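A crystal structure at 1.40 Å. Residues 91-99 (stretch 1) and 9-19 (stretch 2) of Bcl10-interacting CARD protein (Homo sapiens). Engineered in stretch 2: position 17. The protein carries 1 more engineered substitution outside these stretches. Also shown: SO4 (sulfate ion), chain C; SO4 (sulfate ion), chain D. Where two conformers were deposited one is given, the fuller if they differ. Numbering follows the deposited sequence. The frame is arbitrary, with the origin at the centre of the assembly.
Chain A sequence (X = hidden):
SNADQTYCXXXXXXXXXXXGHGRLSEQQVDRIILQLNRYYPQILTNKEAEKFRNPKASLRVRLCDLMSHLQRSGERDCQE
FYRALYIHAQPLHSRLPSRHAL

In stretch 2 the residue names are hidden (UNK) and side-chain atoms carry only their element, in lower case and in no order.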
# COMPACT_ATOMS: atom_id res chain seq x y z
N PRO A 91 -5.76 -12.62 0.25
CA PRO A 91 -4.92 -13.66 0.84
C PRO A 91 -3.74 -13.09 1.61
O PRO A 91 -3.43 -13.50 2.73
CB PRO A 91 -4.48 -14.47 -0.37
CG PRO A 91 -5.62 -14.31 -1.31
CD PRO A 91 -6.05 -12.90 -1.17
N LEU A 92 -3.07 -12.11 1.03
CA LEU A 92 -1.94 -11.48 1.70
C LEU A 92 -2.40 -10.74 2.97
O LEU A 92 -1.78 -10.86 4.04
CB LEU A 92 -1.17 -10.56 0.75
CG LEU A 92 -0.00 -9.85 1.42
CD1 LEU A 92 1.01 -10.81 2.01
CD2 LEU A 92 0.66 -8.94 0.38
N HIS A 93 -3.48 -10.00 2.83
CA HIS A 93 -4.07 -9.25 3.93
C HIS A 93 -4.30 -10.15 5.13
O HIS A 93 -3.97 -9.79 6.26
CB HIS A 93 -5.37 -8.61 3.46
CG HIS A 93 -6.07 -7.80 4.51
ND1 HIS A 93 -6.97 -8.35 5.40
CD2 HIS A 93 -6.03 -6.47 4.78
CE1 HIS A 93 -7.44 -7.40 6.19
NE2 HIS A 93 -6.90 -6.24 5.82
N SER A 94 -4.83 -11.34 4.88
CA SER A 94 -5.15 -12.25 5.96
C SER A 94 -3.89 -12.83 6.64
O SER A 94 -3.94 -13.23 7.79
CB SER A 94 -6.06 -13.37 5.46
OG SER A 94 -5.39 -14.24 4.57
N ARG A 95 -2.77 -12.84 5.95
CA ARG A 95 -1.55 -13.49 6.45
C ARG A 95 -0.59 -12.52 7.15
O ARG A 95 0.42 -12.94 7.68
CB ARG A 95 -0.80 -14.13 5.29
CG ARG A 95 -1.48 -15.32 4.64
CD ARG A 95 -0.74 -15.72 3.38
NE ARG A 95 0.57 -16.30 3.68
CZ ARG A 95 1.68 -16.10 2.97
NH1 ARG A 95 1.67 -15.30 1.91
NH2 ARG A 95 2.81 -16.68 3.35
N LEU A 96 -0.87 -11.23 7.14
CA LEU A 96 0.09 -10.28 7.71
C LEU A 96 0.32 -10.47 9.19
O LEU A 96 -0.59 -10.78 9.92
CB LEU A 96 -0.39 -8.87 7.47
CG LEU A 96 -0.39 -8.45 6.01
CD1 LEU A 96 -0.88 -7.03 5.94
CD2 LEU A 96 1.00 -8.62 5.41
N PRO A 97 1.57 -10.25 9.65
CA PRO A 97 1.87 -10.60 11.04
C PRO A 97 1.21 -9.67 12.07
O PRO A 97 1.04 -10.07 13.22
CB PRO A 97 3.40 -10.51 11.10
CG PRO A 97 3.77 -9.57 10.06
CD PRO A 97 2.75 -9.73 8.95
N SER A 98 0.84 -8.45 11.68
CA SER A 98 0.28 -7.49 12.62
C SER A 98 -1.16 -7.87 12.95
O SER A 98 -1.76 -7.29 13.84
CB SER A 98 0.33 -6.07 12.05
OG SER A 98 -0.62 -5.94 11.01
N ARG A 99 -1.68 -8.83 12.17
CA ARG A 99 -2.98 -9.46 12.35
C ARG A 99 -2.98 -10.26 13.64
O ARG A 99 -3.89 -10.16 14.45
CB ARG A 99 -3.22 -10.37 11.12
CG ARG A 99 -4.46 -11.25 11.06
CD ARG A 99 -5.60 -10.63 10.24
NE ARG A 99 -5.19 -9.82 9.10
CZ ARG A 99 -5.63 -8.59 8.89
NH1 ARG A 99 -6.52 -8.04 9.72
NH2 ARG A 99 -5.18 -7.90 7.85
N UNK A 9 1.51 1.75 13.34
CA UNK A 9 2.37 0.72 13.93
C UNK A 9 2.26 -0.60 13.18
O UNK A 9 3.26 -1.28 12.92
c UNK A 9 2.05 0.43 15.41
o UNK A 9 3.25 2.32 16.17
c UNK A 9 2.24 1.61 16.30
o UNK A 9 1.34 1.80 17.16
N UNK A 10 1.04 -0.96 12.79
CA UNK A 10 0.85 -2.19 12.04
C UNK A 10 1.61 -2.13 10.73
O UNK A 10 2.30 -3.09 10.34
n UNK A 10 -3.88 -5.75 10.37
c UNK A 10 -2.86 -3.17 12.73
c UNK A 10 -1.41 -2.81 13.03
n UNK A 10 -5.09 -3.97 11.15
n UNK A 10 -2.93 -4.33 11.87
c UNK A 10 -0.64 -2.44 11.78
c UNK A 10 -3.97 -4.68 11.13
N UNK A 11 1.52 -1.01 10.03
CA UNK A 11 2.16 -0.90 8.73
C UNK A 11 3.68 -1.00 8.85
O UNK A 11 4.33 -1.65 8.03
c UNK A 11 2.10 0.37 6.50
c UNK A 11 1.43 -0.81 5.78
c UNK A 11 1.76 0.38 8.00
c UNK A 11 1.73 1.68 5.86
N UNK A 12 4.24 -0.35 9.87
CA UNK A 12 5.67 -0.47 10.11
C UNK A 12 6.03 -1.93 10.33
O UNK A 12 6.99 -2.43 9.76
c UNK A 12 6.10 0.39 11.32
c UNK A 12 7.49 -0.02 11.84
c UNK A 12 6.06 1.86 10.94
N UNK A 13 5.24 -2.62 11.15
CA UNK A 13 5.50 -4.02 11.44
C UNK A 13 5.44 -4.87 10.16
O UNK A 13 6.30 -5.71 9.94
o UNK A 13 2.94 -5.98 14.34
c UNK A 13 4.52 -4.59 12.47
c UNK A 13 4.81 -6.04 12.81
c UNK A 13 3.81 -6.66 13.79
n UNK A 13 3.91 -7.97 13.98
N UNK A 14 4.43 -4.63 9.33
CA UNK A 14 4.16 -5.44 8.16
C UNK A 14 5.00 -5.11 6.93
O UNK A 14 4.94 -5.84 5.95
o UNK A 14 0.54 -5.61 8.74
c UNK A 14 1.74 -5.97 8.73
c UNK A 14 2.69 -5.30 7.76
o UNK A 14 2.17 -6.89 9.46
N UNK A 15 5.73 -4.01 6.95
CA UNK A 15 6.41 -3.54 5.74
C UNK A 15 7.40 -4.53 5.13
O UNK A 15 7.36 -4.78 3.92
c UNK A 15 8.01 -1.80 4.84
c UNK A 15 7.03 -2.13 5.94
o UNK A 15 5.97 -1.16 5.90
N UNK A 16 8.29 -5.12 5.94
CA UNK A 16 9.20 -6.10 5.34
C UNK A 16 8.49 -7.27 4.65
O UNK A 16 8.89 -7.66 3.55
c UNK A 16 10.09 -6.51 6.52
c UNK A 16 10.07 -5.34 7.39
c UNK A 16 8.68 -4.79 7.32
N UNK A 17 7.42 -7.79 5.23
CA UNK A 17 6.68 -8.86 4.56
C UNK A 17 5.97 -8.36 3.30
O UNK A 17 6.04 -8.99 2.26
se UNK A 17 5.12 -11.64 7.39
c UNK A 17 4.35 -12.56 5.85
c UNK A 17 6.38 -10.51 6.44
c UNK A 17 5.70 -9.51 5.52
N UNK A 18 5.27 -7.24 3.41
CA UNK A 18 4.52 -6.66 2.28
C UNK A 18 5.39 -6.40 1.07
O UNK A 18 4.94 -6.53 -0.07
c UNK A 18 3.86 -5.32 2.70
c UNK A 18 2.30 -4.07 4.16
c UNK A 18 1.43 -5.79 2.60
c UNK A 18 2.58 -5.41 3.51
N UNK A 19 6.64 -6.01 1.31
CA UNK A 19 7.55 -5.61 0.24
C UNK A 19 8.43 -6.76 -0.23
O UNK A 19 9.22 -6.61 -1.15
o UNK A 19 9.22 -4.77 1.80
c UNK A 19 7.57 -3.19 0.97
c UNK A 19 8.43 -4.42 0.65
S SO4 C . -7.71 -4.71 8.64
O1 SO4 C . -6.33 -5.19 8.54
O2 SO4 C . -7.82 -3.81 9.79
O3 SO4 C . -8.13 -4.07 7.41
O4 SO4 C . -8.60 -5.87 8.86
S SO4 D . 5.03 -16.49 0.45
O1 SO4 D . 5.40 -16.52 1.85
O2 SO4 D . 4.27 -15.26 0.14
O3 SO4 D . 6.26 -16.42 -0.33
O4 SO4 D . 4.27 -17.68 0.06

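Position 9 has two side-chain carbons, the second carrying two oxygens, and reaches nothing on stretch 1: it is aspartate, Asp9. Position 10 runs through three carbons and a nitrogen to a carbon bearing two more nitrogens, a guanidinium; its chain nitrogen and one terminal nitrogen lie at the Ser98 hydroxyl, so it is arginine, Arg10. Its CA-to-CB bond points sideways, but the end comes nearer: Arg10 NE donates to Ser98 OG at 2.9 Å, and Arg10 NH2 adds a weak bond to the same OG at 3.3 Å.

Position 11, four carbons forked at the second, makes no contact with stretch 1, though it is buried: Leu11. Position 12 is one carbon carrying two more, out of reach and exposed: the beta-branched Val12. Position 13 has three carbons, the last holding two further atoms, one oxygen and one nitrogen, and its end lies against Ser98 and Pro97: an amide, Gln13. It lies along the turn, with Gln13 OE1 3.5 Å from Ser98 CB and Gln13 NE2 3.9 Å from Pro97 CB.

At position 14 a short side chain of two carbons ends in two oxygens, both close to the loop. This is Asp14, a buried carboxylate that takes Ser98 N on OD1 (3.0 Å) and Ser98 OG on OD2 (2.6 Å). Pro97 CD also packs 2.9 Å from Asp14 OD1.

Position 15, one carbon bearing an oxygen and a carbon, points away from stretch 1: Thr15, whose OG1 donates to Leu11 O at 2.7 Å. Position 16 closes three carbons onto its own backbone nitrogen and is out of reach: Pro16, which has no N-H to give, at a kink in the helix. Position 17 is an unbranched chain of two carbons, selenium and a carbon, and the selenium lies against Pro97: selenomethionine, the engineered Met17, its SE 3.4 Å from Pro97 CD. Position 18, four carbons forked at the second, meets Leu92 and Leu96 with its fork: Leu18, whose CD2 is 3.9 Å from Leu92 CD2 and 4.0 Å from Leu96 CD2. Position 19, again one carbon with an oxygen and a carbon, makes no contact here: Thr19.

The rule is a polar clasp beside a greasy patch. Ser98 gives its hydroxyl proton to Asp14 OD2 and accepts from Arg10, while its backbone N uses the other carboxylate oxygen, so one serine ties the Leu96–Arg99 turn to the helix. Leu18 packs against two leucines. Arg99 NH1 and Arg10 NH2 sit 3.6 Å apart despite like charge; the chain C sulfate, probably from the crystallisation liquor, accepts hydrogen bonds from both guanidinium groups and offsets the repulsion.

Stretch 2, residues 9-19: DRLVQDTPMLT
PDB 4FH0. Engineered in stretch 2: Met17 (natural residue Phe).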